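Local structure of cytochrome P450 (Rhodococcus erythropolis, 3WEC) at residues A[262-267]-A[295-300]; A[289-294]-A[347-352]; A[352-355]-A[360-363]. The protein is a heme-containing cytochrome P450 monooxygenase that N-hydroxylates the quinoline ring of aurachin alkaloids, the step that gives them antibiotic activity. All coordinates share one frame; numbering follows the deposited sequence.

Interaction 1: residues A[262-267]-A[295-300]; sequences IGNMLI and RFEPPA
N264, on one face of the long helix 240-271, meets E297 just where the helix 286-296 ends and the chain turns into a proline-containing loop. The two side chains cross at about a right angle and touch at their roots, N264 CB lying 3.9 Å from E297 CB. Beyond that point the asparagine swings along the loop backbone: with CG beside the backbone N (chi1 -74°), its amide reaches past the glutamate, and ND2 comes to 3.5 Å from the carbonyl O of E297 and 3.9 Å from O of P298. Neither approach is a hydrogen bond. The amide nitrogen is hydrogen-bonded to the backbone O of R400, and the two loop carbonyls lie near it. The carboxylate of E297 also turns to R400: bent at chi2 (-81°), the chain brings OE1 to a salt bridge with NH2 of that arginine, and OE1 is hydrogen-bonded to the hydroxyl of Y27 as well. R400 pairs through its backbone with P299, whose side chain touches the heme, while A300 touches the bound aurachin intermediate. In P450 terms, the long central helix 240-271 here backs the segment that leads from the K helix (286-296) into the active site. Every touching residue is buried; the side chains meet through their CB atoms, while the amide faces the loop carbonyls. N264 ND2 and E297 OE1 both find partners on R400, which is consistent with R400 bridging the helix and the loop and probably stabilising the buried carboxylate as an anion.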
ATOM      1  N   ILE A 262       8.844  -4.052  -4.003  1.00 29.87           N
ATOM      2  CA  ILE A 262       9.896  -4.956  -4.388  1.00 31.18           C
ATOM      3  C   ILE A 262      10.204  -4.749  -5.887  1.00 32.70           C
ATOM      4  O   ILE A 262      11.382  -4.680  -6.282  1.00 33.35           O
ATOM      5  CB  ILE A 262       9.440  -6.442  -4.229  1.00 31.16           C
ATOM      6  CG1 ILE A 262       8.981  -6.729  -2.819  1.00 30.74           C
ATOM      7  CG2 ILE A 262      10.518  -7.419  -4.730  1.00 32.88           C
ATOM      8  CD1 ILE A 262       9.909  -7.612  -2.036  1.00 32.85           C
ATOM      9  N   GLY A 263       9.144  -4.675  -6.717  1.00 30.98           N
ATOM     10  CA  GLY A 263       9.339  -4.460  -8.167  1.00 33.09           C
ATOM     11  C   GLY A 263      10.005  -3.130  -8.505  1.00 33.98           C
ATOM     12  O   GLY A 263      10.989  -3.094  -9.234  1.00 36.11           O
ATOM     13  N   ASN A 264       9.461  -2.056  -7.939  1.00 33.24           N
ATOM     14  CA  ASN A 264      10.012  -0.708  -8.038  1.00 34.92           C
ATOM     15  C   ASN A 264      11.442  -0.600  -7.485  1.00 36.93           C
ATOM     16  O   ASN A 264      12.236   0.122  -8.032  1.00 38.73           O
ATOM     17  CB  ASN A 264       9.090   0.268  -7.286  1.00 32.56           C
ATOM     18  CG  ASN A 264       7.808   0.557  -8.034  1.00 32.52           C
ATOM     19  OD1 ASN A 264       7.649   0.245  -9.252  1.00 32.52           O
ATOM     20  ND2 ASN A 264       6.881   1.174  -7.337  1.00 30.48           N
ATOM     21  N   MET A 265      11.746  -1.309  -6.392  1.00 37.38           N
ATOM     22  CA  MET A 265      13.108  -1.315  -5.831  1.00 40.08           C
ATOM     23  C   MET A 265      14.079  -1.843  -6.860  1.00 41.79           C
ATOM     24  O   MET A 265      15.125  -1.234  -7.136  1.00 44.03           O
ATOM     25  CB  MET A 265      13.194  -2.185  -4.572  1.00 40.36           C
ATOM     26  CG  MET A 265      14.568  -2.151  -3.925  1.00 42.69           C
ATOM     27  SD  MET A 265      14.652  -3.207  -2.485  1.00 44.26           S
ATOM     28  CE  MET A 265      13.937  -2.150  -1.242  1.00 43.01           C
ATOM     29  N   LEU A 266      13.697  -2.976  -7.435  1.00 41.23           N
ATOM     30  CA  LEU A 266      14.420  -3.627  -8.530  1.00 42.52           C
ATOM     31  C   LEU A 266      14.694  -2.698  -9.749  1.00 43.10           C
ATOM     32  O   LEU A 266      15.844  -2.475 -10.132  1.00 44.66           O
ATOM     33  CB  LEU A 266      13.647  -4.893  -8.925  1.00 41.60           C
ATOM     34  CG  LEU A 266      14.060  -6.264  -8.373  1.00 43.36           C
ATOM     35  CD1 LEU A 266      15.241  -6.264  -7.379  1.00 44.67           C
ATOM     36  CD2 LEU A 266      12.908  -7.076  -7.845  1.00 39.21           C
ATOM     37  N   ILE A 267      13.622  -2.135 -10.310  1.00 42.19           N
ATOM     38  CA  ILE A 267      13.690  -1.159 -11.400  1.00 42.26           C
ATOM     39  C   ILE A 267      14.643  -0.022 -11.041  1.00 43.65           C
ATOM     40  O   ILE A 267      15.416   0.396 -11.863  1.00 45.07           O
ATOM     41  CB  ILE A 267      12.283  -0.570 -11.706  1.00 40.64           C
ATOM     42  CG1 ILE A 267      11.288  -1.687 -12.064  1.00 39.14           C
ATOM     43  CG2 ILE A 267      12.343   0.516 -12.785  1.00 41.13           C
ATOM     44  CD1 ILE A 267       9.825  -1.304 -12.011  1.00 36.61           C
ATOM     45  N   ARG A 295      10.364   6.582  -0.906  1.00 36.35           N
ATOM     46  CA  ARG A 295      10.224   8.000  -1.262  1.00 38.81           C
ATOM     47  C   ARG A 295      10.231   8.238  -2.786  1.00 39.58           C
ATOM     48  O   ARG A 295       9.333   8.900  -3.309  1.00 39.43           O
ATOM     49  CB  ARG A 295      11.293   8.879  -0.594  1.00 41.17           C
ATOM     50  CG  ARG A 295      11.004  10.358  -0.784  1.00 43.40           C
ATOM     51  CD  ARG A 295      12.221  11.254  -0.542  1.00 47.61           C
ATOM     52  NE  ARG A 295      13.369  11.045  -1.424  1.00 48.73           N
ATOM     53  CZ  ARG A 295      13.514  11.538  -2.665  1.00 50.55           C
ATOM     54  NH1 ARG A 295      12.561  12.258  -3.244  1.00 50.84           N
ATOM     55  NH2 ARG A 295      14.635  11.316  -3.335  1.00 50.76           N
ATOM     56  N   PHE A 296      11.265   7.720  -3.455  1.00 40.19           N
ATOM     57  CA  PHE A 296      11.484   7.866  -4.909  1.00 41.47           C
ATOM     58  C   PHE A 296      10.443   7.113  -5.728  1.00 39.67           C
ATOM     59  O   PHE A 296      10.030   7.575  -6.776  1.00 41.90           O
ATOM     60  CB  PHE A 296      12.895   7.351  -5.280  1.00 41.83           C
ATOM     61  CG  PHE A 296      13.363   7.752  -6.645  1.00 43.60           C
ATOM     62  CD1 PHE A 296      13.786   9.048  -6.910  1.00 45.94           C
ATOM     63  CD2 PHE A 296      13.428   6.813  -7.676  1.00 43.68           C
ATOM     64  CE1 PHE A 296      14.243   9.408  -8.194  1.00 48.12           C
ATOM     65  CE2 PHE A 296      13.873   7.175  -8.956  1.00 45.36           C
ATOM     66  CZ  PHE A 296      14.299   8.476  -9.210  1.00 47.18           C
ATOM     67  N   GLU A 297      10.057   5.921  -5.285  1.00 37.23           N
ATOM     68  CA  GLU A 297       9.088   5.152  -6.046  1.00 35.97           C
ATOM     69  C   GLU A 297       8.063   4.513  -5.102  1.00 33.63           C
ATOM     70  O   GLU A 297       8.119   3.314  -4.859  1.00 32.88           O
ATOM     71  CB  GLU A 297       9.774   4.071  -6.897  1.00 36.66           C
ATOM     72  CG  GLU A 297      10.539   4.571  -8.127  1.00 39.26           C
ATOM     73  CD  GLU A 297       9.663   4.858  -9.329  1.00 40.55           C
ATOM     74  OE1 GLU A 297       8.421   4.865  -9.196  1.00 40.04           O
ATOM     75  OE2 GLU A 297      10.218   5.121 -10.429  1.00 44.13           O
ATOM     76  N   PRO A 298       7.114   5.317  -4.591  1.00 32.73           N
ATOM     77  CA  PRO A 298       6.168   4.796  -3.586  1.00 30.58           C
ATOM     78  C   PRO A 298       5.190   3.854  -4.240  1.00 29.56           C
ATOM     79  O   PRO A 298       4.937   3.978  -5.435  1.00 31.45           O
ATOM     80  CB  PRO A 298       5.472   6.067  -3.057  1.00 31.94           C
ATOM     81  CG  PRO A 298       6.076   7.233  -3.809  1.00 33.65           C
ATOM     82  CD  PRO A 298       6.770   6.689  -5.021  1.00 33.36           C
ATOM     83  N   PRO A 299       4.677   2.855  -3.494  1.00 28.28           N
ATOM     84  CA  PRO A 299       3.778   1.927  -4.192  1.00 26.94           C
ATOM     85  C   PRO A 299       2.373   2.539  -4.363  1.00 27.91           C
ATOM     86  O   PRO A 299       1.645   2.196  -5.326  1.00 27.92           O
ATOM     87  CB  PRO A 299       3.763   0.695  -3.274  1.00 25.04           C
ATOM     88  CG  PRO A 299       4.034   1.262  -1.912  1.00 26.39           C
ATOM     89  CD  PRO A 299       4.949   2.442  -2.104  1.00 26.48           C
ATOM     90  N   ALA A 300       2.004   3.433  -3.437  1.00 26.66           N
ATOM     91  CA  ALA A 300       0.780   4.192  -3.554  1.00 28.67           C
ATOM     92  C   ALA A 300       1.099   5.655  -3.884  1.00 29.96           C
ATOM     93  O   ALA A 300       1.705   6.339  -3.072  1.00 29.59           O
ATOM     94  CB  ALA A 300      -0.042   4.107  -2.272  1.00 27.98           C
TER

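Interaction 2: residues A[289-294]-A[347-352]; sequences AVAEVL and PDVSSL
V349 of the meander loop turns its side chain onto A291, the residue of helix 286-296 closest to it, and the two make most of the buried surface of this contact. The CB atoms of V349 and A291 lie 3.8 Å apart. The fit of CG1 is doubtful, because its modelled approach to the alanine methyl is too short to be trusted; as modelled, it stands anti to the backbone N of V349 (chi1 -164°) and is the branch directed at the helix, near the backbone N of E292. V349 has positive phi (50°); its side chain points to the helix and that of S350 away. On the outer side the packing gives out: P347 and D348 are exposed and poorly ordered, and S350 N makes a weak bond of 3.2 Å to OD1 of the poorly ordered D348. The inner side is quite different. E292 extends from the same helical turn, and its carboxylate is held by R295 through OE1 and by R346 and S343 N through OE2. E292 and R295 form the ExxR pair of the P450 K helix, and R346, from the meander, completes the Glu-Arg-Arg triad of this family. Further along, S351 OG bonds to the backbone N of S353, and L352 is buried against helix 52-60. The chemistry is thus divided in two: between 289-294 and 347-352 the touch is largely apolar and small, while the salt bridges of E292 to R295 and R346, which probably keep the glutamate ionised, link helix and meander.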
ATOM      1  N   ALA A 289      18.178   3.435   2.626  1.00 50.25           N
ATOM      2  CA  ALA A 289      17.919   3.035   1.240  1.00 47.41           C
ATOM      3  C   ALA A 289      16.520   2.579   1.015  1.00 43.96           C
ATOM      4  O   ALA A 289      15.957   2.785  -0.072  1.00 42.87           O
ATOM      5  CB  ALA A 289      18.847   1.910   0.851  1.00 48.39           C
ATOM      6  N   VAL A 290      15.971   1.887   2.012  1.00 42.72           N
ATOM      7  CA  VAL A 290      14.602   1.422   1.927  1.00 38.46           C
ATOM      8  C   VAL A 290      13.625   2.613   1.960  1.00 37.13           C
ATOM      9  O   VAL A 290      12.792   2.758   1.064  1.00 36.04           O
ATOM     10  CB  VAL A 290      14.306   0.397   3.038  1.00 38.13           C
ATOM     11  CG1 VAL A 290      12.799   0.247   3.243  1.00 35.00           C
ATOM     12  CG2 VAL A 290      14.940  -0.926   2.693  1.00 38.45           C
ATOM     13  N   ALA A 291      13.768   3.477   2.969  1.00 38.47           N
ATOM     14  CA  ALA A 291      13.034   4.749   3.058  1.00 38.80           C
ATOM     15  C   ALA A 291      13.124   5.586   1.771  1.00 39.95           C
ATOM     16  O   ALA A 291      12.160   6.271   1.398  1.00 40.55           O
ATOM     17  CB  ALA A 291      13.568   5.548   4.245  1.00 40.85           C
ATOM     18  N   GLU A 292      14.280   5.527   1.111  1.00 40.46           N
ATOM     19  CA  GLU A 292      14.550   6.255  -0.129  1.00 42.35           C
ATOM     20  C   GLU A 292      13.843   5.659  -1.352  1.00 40.98           C
ATOM     21  O   GLU A 292      13.231   6.401  -2.127  1.00 41.75           O
ATOM     22  CB  GLU A 292      16.061   6.366  -0.393  1.00 44.89           C
ATOM     23  CG  GLU A 292      16.404   7.114  -1.692  1.00 46.98           C
ATOM     24  CD  GLU A 292      16.096   8.624  -1.681  1.00 48.42           C
ATOM     25  OE1 GLU A 292      15.397   9.149  -0.786  1.00 47.53           O
ATOM     26  OE2 GLU A 292      16.580   9.315  -2.593  1.00 50.99           O
ATOM     27  N   VAL A 293      13.941   4.346  -1.540  1.00 39.02           N
ATOM     28  CA  VAL A 293      13.119   3.662  -2.538  1.00 37.61           C
ATOM     29  C   VAL A 293      11.661   4.115  -2.348  1.00 36.23           C
ATOM     30  O   VAL A 293      11.008   4.633  -3.278  1.00 36.99           O
ATOM     31  CB  VAL A 293      13.299   2.114  -2.412  1.00 36.18           C
ATOM     32  CG1 VAL A 293      12.363   1.338  -3.303  1.00 34.13           C
ATOM     33  CG2 VAL A 293      14.747   1.719  -2.709  1.00 37.79           C
ATOM     34  N   LEU A 294      11.175   3.995  -1.123  1.00 36.49           N
ATOM     35  CA  LEU A 294       9.756   4.235  -0.828  1.00 34.15           C
ATOM     36  C   LEU A 294       9.392   5.684  -1.127  1.00 35.54           C
ATOM     37  O   LEU A 294       8.255   5.958  -1.580  1.00 34.55           O
ATOM     38  CB  LEU A 294       9.407   3.879   0.628  1.00 32.72           C
ATOM     39  CG  LEU A 294       9.171   2.425   1.035  1.00 31.47           C
ATOM     40  CD1 LEU A 294       9.269   2.271   2.533  1.00 31.29           C
ATOM     41  CD2 LEU A 294       7.850   1.833   0.598  1.00 29.27           C
ATOM     42  N   PRO A 347      20.951  11.510   4.587  1.00 84.85           N
ATOM     43  CA  PRO A 347      20.965  11.458   6.044  1.00 88.56           C
ATOM     44  C   PRO A 347      19.755  12.214   6.602  1.00 89.10           C
ATOM     45  O   PRO A 347      19.904  13.181   7.348  1.00 91.73           O
ATOM     46  CB  PRO A 347      22.284  12.158   6.397  1.00 93.67           C
ATOM     47  CG  PRO A 347      22.649  13.005   5.197  1.00 95.06           C
ATOM     48  CD  PRO A 347      21.684  12.687   4.079  1.00 90.79           C
ATOM     49  N   ASP A 348      18.565  11.739   6.254  1.00 85.26           N
ATOM     50  CA  ASP A 348      17.372  12.583   6.226  1.00 87.98           C
ATOM     51  C   ASP A 348      16.138  11.680   6.048  1.00 86.36           C
ATOM     52  O   ASP A 348      15.554  11.197   7.042  1.00 86.02           O
ATOM     53  CB  ASP A 348      17.526  13.605   5.065  1.00 90.73           C
ATOM     54  CG  ASP A 348      16.323  14.550   4.893  1.00 89.55           C
ATOM     55  OD1 ASP A 348      15.153  14.131   5.016  1.00 82.88           O
ATOM     56  OD2 ASP A 348      16.565  15.732   4.574  1.00 93.44           O
ATOM     57  N   VAL A 349      15.770  11.446   4.779  1.00 83.41           N
ATOM     58  CA  VAL A 349      14.603  10.602   4.368  1.00 77.02           C
ATOM     59  C   VAL A 349      13.255  10.914   5.062  1.00 74.55           C
ATOM     60  O   VAL A 349      12.743  10.136   5.883  1.00 75.83           O
ATOM     61  CB  VAL A 349      14.897   9.077   4.385  1.00 73.62           C
ATOM     62  CG1 VAL A 349      13.811   8.360   3.594  1.00 70.28           C
ATOM     63  CG2 VAL A 349      16.265   8.754   3.782  1.00 74.91           C
ATOM     64  N   SER A 350      12.707  12.076   4.707  1.00 71.82           N
ATOM     65  CA  SER A 350      11.367  12.523   5.069  1.00 65.81           C
ATOM     66  C   SER A 350      10.539  12.036   3.902  1.00 61.19           C
ATOM     67  O   SER A 350      10.978  12.178   2.733  1.00 61.10           O
ATOM     68  CB  SER A 350      11.364  14.066   5.145  1.00 69.05           C
ATOM     69  OG  SER A 350      10.066  14.620   5.293  1.00 68.13           O
ATOM     70  N   SER A 351       9.377  11.434   4.189  1.00 54.28           N
ATOM     71  CA  SER A 351       8.567  10.789   3.146  1.00 48.94           C
ATOM     72  C   SER A 351       7.081  10.781   3.526  1.00 46.37           C
ATOM     73  O   SER A 351       6.742  10.682   4.717  1.00 45.85           O
ATOM     74  CB  SER A 351       9.077   9.349   2.880  1.00 46.86           C
ATOM     75  OG  SER A 351       8.127   8.534   2.202  1.00 42.83           O
ATOM     76  N   LEU A 352       6.214  10.926   2.518  1.00 42.39           N
ATOM     77  CA  LEU A 352       4.767  10.767   2.708  1.00 39.17           C
ATOM     78  C   LEU A 352       4.231   9.361   2.357  1.00 35.60           C
ATOM     79  O   LEU A 352       3.032   9.144   2.405  1.00 34.48           O
ATOM     80  CB  LEU A 352       3.998  11.829   1.926  1.00 39.32           C
ATOM     81  CG  LEU A 352       4.308  13.284   2.282  1.00 42.55           C
ATOM     82  CD1 LEU A 352       3.808  14.145   1.137  1.00 44.09           C
ATOM     83  CD2 LEU A 352       3.670  13.680   3.602  1.00 42.77           C
TER

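Interaction 3: residues A[352-355]-A[360-363]; sequences LSYG and HCLG. With HEM (protoporphyrin IX containing Fe), chain B.
Y354 and C361 face each other across the heme-binding loop through one nearly straight backbone bond, C361 N to Y354 O at 2.8 Å and 169°, with Y354 itself inside a type I turn closed by G355 N to L352 O (3.0 Å). The tyrosine ring lies beside C361, with CD1 and CE1 against pyrrole B of the heme. Its CD1 packs on C361 CB at 3.5 Å, while CE1 comes equally near to C3B of the heme, 3.5 Å away; the sulfur stands obliquely to the ring in a Cys sulfur-aromatic contact. At the root of the same side chain, Y354 CB is met by NE2 of H360 at 3.6 Å, and the edge of that imidazole is turned to the turn's last carbonyl, CD2 lying 3.2 Å from G355 O. These residues belong to the cysteine-ligand loop that is the signature of cytochromes P450, with Y354 at the place of the common phenylalanine. C361 is the axial ligand: its SG, anti to the backbone N (chi1 -179°), reaches up from the loop to the heme iron at 2.4 Å, and a water on the opposite face lies 2.5 Å from the iron. G363 lets the chain pass close under C3C of the porphyrin; G355, at the propionate edge, has its CA against O2A. G363 is also the N-cap of helix 364-381. From that helix N368 receives the tyrosine hydroxyl through OD1, fixing the far end of the ring, and R112, which is itself hydrogen-bonded to the heme, bonds to H360 O.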
ATOM      1  N   LEU A 352       6.214  10.926   2.518  1.00 42.39           N
ATOM      2  CA  LEU A 352       4.767  10.767   2.708  1.00 39.17           C
ATOM      3  C   LEU A 352       4.231   9.361   2.357  1.00 35.60           C
ATOM      4  O   LEU A 352       3.032   9.144   2.405  1.00 34.48           O
ATOM      5  CB  LEU A 352       3.998  11.829   1.926  1.00 39.32           C
ATOM      6  CG  LEU A 352       4.308  13.284   2.282  1.00 42.55           C
ATOM      7  CD1 LEU A 352       3.808  14.145   1.137  1.00 44.09           C
ATOM      8  CD2 LEU A 352       3.670  13.680   3.602  1.00 42.77           C
ATOM      9  N   SER A 353       5.106   8.402   2.066  1.00 33.73           N
ATOM     10  CA  SER A 353       4.631   7.126   1.512  1.00 33.10           C
ATOM     11  C   SER A 353       3.722   6.254   2.420  1.00 30.27           C
ATOM     12  O   SER A 353       3.009   5.394   1.927  1.00 26.92           O
ATOM     13  CB  SER A 353       5.785   6.331   0.893  1.00 32.66           C
ATOM     14  OG  SER A 353       6.390   7.159  -0.076  1.00 35.86           O
ATOM     15  N   TYR A 354       3.769   6.527   3.732  1.00 30.35           N
ATOM     16  CA  TYR A 354       2.953   5.820   4.700  1.00 28.93           C
ATOM     17  C   TYR A 354       1.783   6.660   5.257  1.00 29.65           C
ATOM     18  O   TYR A 354       1.058   6.200   6.142  1.00 28.64           O
ATOM     19  CB  TYR A 354       3.836   5.337   5.831  1.00 29.25           C
ATOM     20  CG  TYR A 354       4.773   4.164   5.557  1.00 28.66           C
ATOM     21  CD1 TYR A 354       4.271   2.919   5.081  1.00 27.05           C
ATOM     22  CD2 TYR A 354       6.172   4.259   5.830  1.00 29.47           C
ATOM     23  CE1 TYR A 354       5.106   1.821   4.880  1.00 25.86           C
ATOM     24  CE2 TYR A 354       7.020   3.147   5.640  1.00 29.11           C
ATOM     25  CZ  TYR A 354       6.458   1.937   5.132  1.00 27.18           C
ATOM     26  OH  TYR A 354       7.229   0.829   4.944  1.00 26.58           O
ATOM     27  N   GLY A 355       1.583   7.872   4.732  1.00 30.78           N
ATOM     28  CA  GLY A 355       0.513   8.736   5.194  1.00 32.87           C
ATOM     29  C   GLY A 355       1.081   9.433   6.425  1.00 35.56           C
ATOM     30  O   GLY A 355       2.247   9.208   6.757  1.00 36.66           O
ATOM     31  N   HIS A 360      -1.660   6.904   9.878  1.00 32.16           N
ATOM     32  CA  HIS A 360      -0.316   6.431   9.492  1.00 31.44           C
ATOM     33  C   HIS A 360      -0.228   4.934   9.340  1.00 28.98           C
ATOM     34  O   HIS A 360      -0.600   4.190  10.243  1.00 28.03           O
ATOM     35  CB  HIS A 360       0.695   6.807  10.515  1.00 33.05           C
ATOM     36  CG  HIS A 360       2.101   6.554  10.084  1.00 32.57           C
ATOM     37  ND1 HIS A 360       2.806   5.491  10.519  1.00 32.46           N
ATOM     38  CD2 HIS A 360       2.944   7.275   9.242  1.00 33.80           C
ATOM     39  CE1 HIS A 360       4.046   5.532   9.996  1.00 33.47           C
ATOM     40  NE2 HIS A 360       4.131   6.637   9.212  1.00 34.09           N
ATOM     41  N   CYS A 361       0.255   4.469   8.192  1.00 27.71           N
ATOM     42  CA  CYS A 361       0.216   3.016   7.905  1.00 24.82           C
ATOM     43  C   CYS A 361       0.477   2.054   9.074  1.00 24.63           C
ATOM     44  O   CYS A 361       1.571   1.707   9.285  1.00 26.38           O
ATOM     45  CB  CYS A 361       1.263   2.637   6.887  1.00 23.87           C
ATOM     46  SG  CYS A 361       1.145   0.820   6.535  1.00 22.64           S
ATOM     47  N   LEU A 362      -0.501   1.515   9.758  1.00 25.34           N
ATOM     48  CA  LEU A 362      -0.231   0.504  10.783  1.00 26.30           C
ATOM     49  C   LEU A 362       0.854  -0.582  10.506  1.00 27.18           C
ATOM     50  O   LEU A 362       1.569  -0.975  11.447  1.00 27.97           O
ATOM     51  CB  LEU A 362      -1.559  -0.133  11.252  1.00 27.62           C
ATOM     52  CG  LEU A 362      -1.489  -1.072  12.459  1.00 29.01           C
ATOM     53  CD1 LEU A 362      -1.222  -0.235  13.696  1.00 33.77           C
ATOM     54  CD2 LEU A 362      -2.766  -1.852  12.650  1.00 30.95           C
ATOM     55  N   GLY A 363       0.942  -1.107   9.256  1.00 28.05           N
ATOM     56  CA  GLY A 363       1.937  -2.118   8.925  1.00 26.64           C
ATOM     57  C   GLY A 363       3.338  -1.607   8.591  1.00 27.72           C
ATOM     58  O   GLY A 363       4.157  -2.347   8.076  1.00 27.18           O
TER
HETATM   59  CHA HEM B 501      -2.802   2.526   5.719  1.00 25.08           C
HETATM   60  CHB HEM B 501       1.089   2.786   2.638  1.00 24.97           C
HETATM   61  CHC HEM B 501       2.454  -1.737   3.970  1.00 24.00           C
HETATM   62  CHD HEM B 501      -1.618  -2.044   6.940  1.00 22.71           C
HETATM   63  C1A HEM B 501      -1.824   2.898   4.721  1.00 24.28           C
HETATM   64  C2A HEM B 501      -1.975   4.166   3.933  1.00 28.16           C
HETATM   65  C3A HEM B 501      -0.828   4.215   3.056  1.00 29.55           C
HETATM   66  C4A HEM B 501      -0.119   2.975   3.362  1.00 24.80           C
HETATM   67  CMA HEM B 501      -0.474   5.314   2.027  1.00 28.39           C
HETATM   68  CAA HEM B 501      -3.015   5.293   3.961  1.00 27.61           C
HETATM   69  CBA HEM B 501      -2.483   6.239   5.054  1.00 27.44           C
HETATM   70  CGA HEM B 501      -3.247   7.577   5.073  1.00 31.98           C
HETATM   71  O1A HEM B 501      -4.431   7.671   4.632  1.00 28.10           O
HETATM   72  O2A HEM B 501      -2.673   8.576   5.594  1.00 31.39           O
HETATM   73  C1B HEM B 501       1.794   1.511   2.749  1.00 26.52           C
HETATM   74  C2B HEM B 501       3.073   1.375   2.058  1.00 23.93           C
HETATM   75  C3B HEM B 501       3.421   0.034   2.445  1.00 24.75           C
HETATM   76  C4B HEM B 501       2.343  -0.438   3.305  1.00 25.81           C
HETATM   77  CMB HEM B 501       3.827   2.293   1.137  1.00 24.45           C
HETATM   78  CAB HEM B 501       4.668  -0.636   1.992  1.00 26.47           C
HETATM   79  CBB HEM B 501       4.614  -1.877   1.577  1.00 27.54           C
HETATM   80  C1C HEM B 501       1.483  -2.206   4.935  1.00 23.95           C
HETATM   81  C2C HEM B 501       1.478  -3.578   5.443  1.00 24.97           C
HETATM   82  C3C HEM B 501       0.273  -3.635   6.298  1.00 25.46           C
HETATM   83  C4C HEM B 501      -0.377  -2.340   6.244  1.00 21.40           C
HETATM   84  CMC HEM B 501       2.502  -4.629   5.113  1.00 27.00           C
HETATM   85  CAC HEM B 501      -0.288  -4.791   7.071  1.00 26.36           C
HETATM   86  CBC HEM B 501       0.394  -5.893   7.289  1.00 29.59           C
HETATM   87  C1D HEM B 501      -2.371  -0.789   6.814  1.00 24.71           C
HETATM   88  C2D HEM B 501      -3.531  -0.543   7.666  1.00 26.67           C
HETATM   89  C3D HEM B 501      -3.921   0.834   7.308  1.00 26.71           C
HETATM   90  C4D HEM B 501      -2.876   1.219   6.345  1.00 26.02           C
HETATM   91  CMD HEM B 501      -4.204  -1.518   8.605  1.00 28.24           C
HETATM   92  CAD HEM B 501      -5.087   1.634   7.815  1.00 26.80           C
HETATM   93  CBD HEM B 501      -4.533   2.540   8.941  1.00 24.47           C
HETATM   94  CGD HEM B 501      -5.580   3.394   9.573  1.00 27.50           C
HETATM   95  O1D HEM B 501      -5.461   3.612  10.813  1.00 29.53           O
HETATM   96  O2D HEM B 501      -6.530   3.849   8.855  1.00 26.52           O
HETATM   97  NA  HEM B 501      -0.591   2.160   4.474  1.00 25.41           N
HETATM   98  NB  HEM B 501       1.373   0.482   3.544  1.00 25.46           N
HETATM   99  NC  HEM B 501       0.406  -1.426   5.453  1.00 22.44           N
HETATM  100  ND  HEM B 501      -1.947   0.272   6.068  1.00 27.49           N
HETATM  101 FE   HEM B 501      -0.296   0.229   4.774  1.00 24.39          FE
HETATM  102  O   HOH W   1      -1.278  -0.565   2.641  1.00 21.46           O

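Overall arrangement
Interaction 3 lies at the heme, interaction 1 reaches it through P299, and interaction 2 lies farther out; their centres are 11 to 15 Å apart. Interactions 1 and 2 share helix 286-296: its middle meets the meander, and the chain just past its C-terminal end meets helix 240-271, so their segments alternate along the chain. Interaction 2 runs straight into interaction 3, since L352 ends one segment and begins another. Next to it, S353 links all three: its OG is probably hydrogen-bonded to L294 O and packs on P298 CB. Helices 240-271 and 286-296, the meander and the cysteine-ligand loop thus pack together beside the heme.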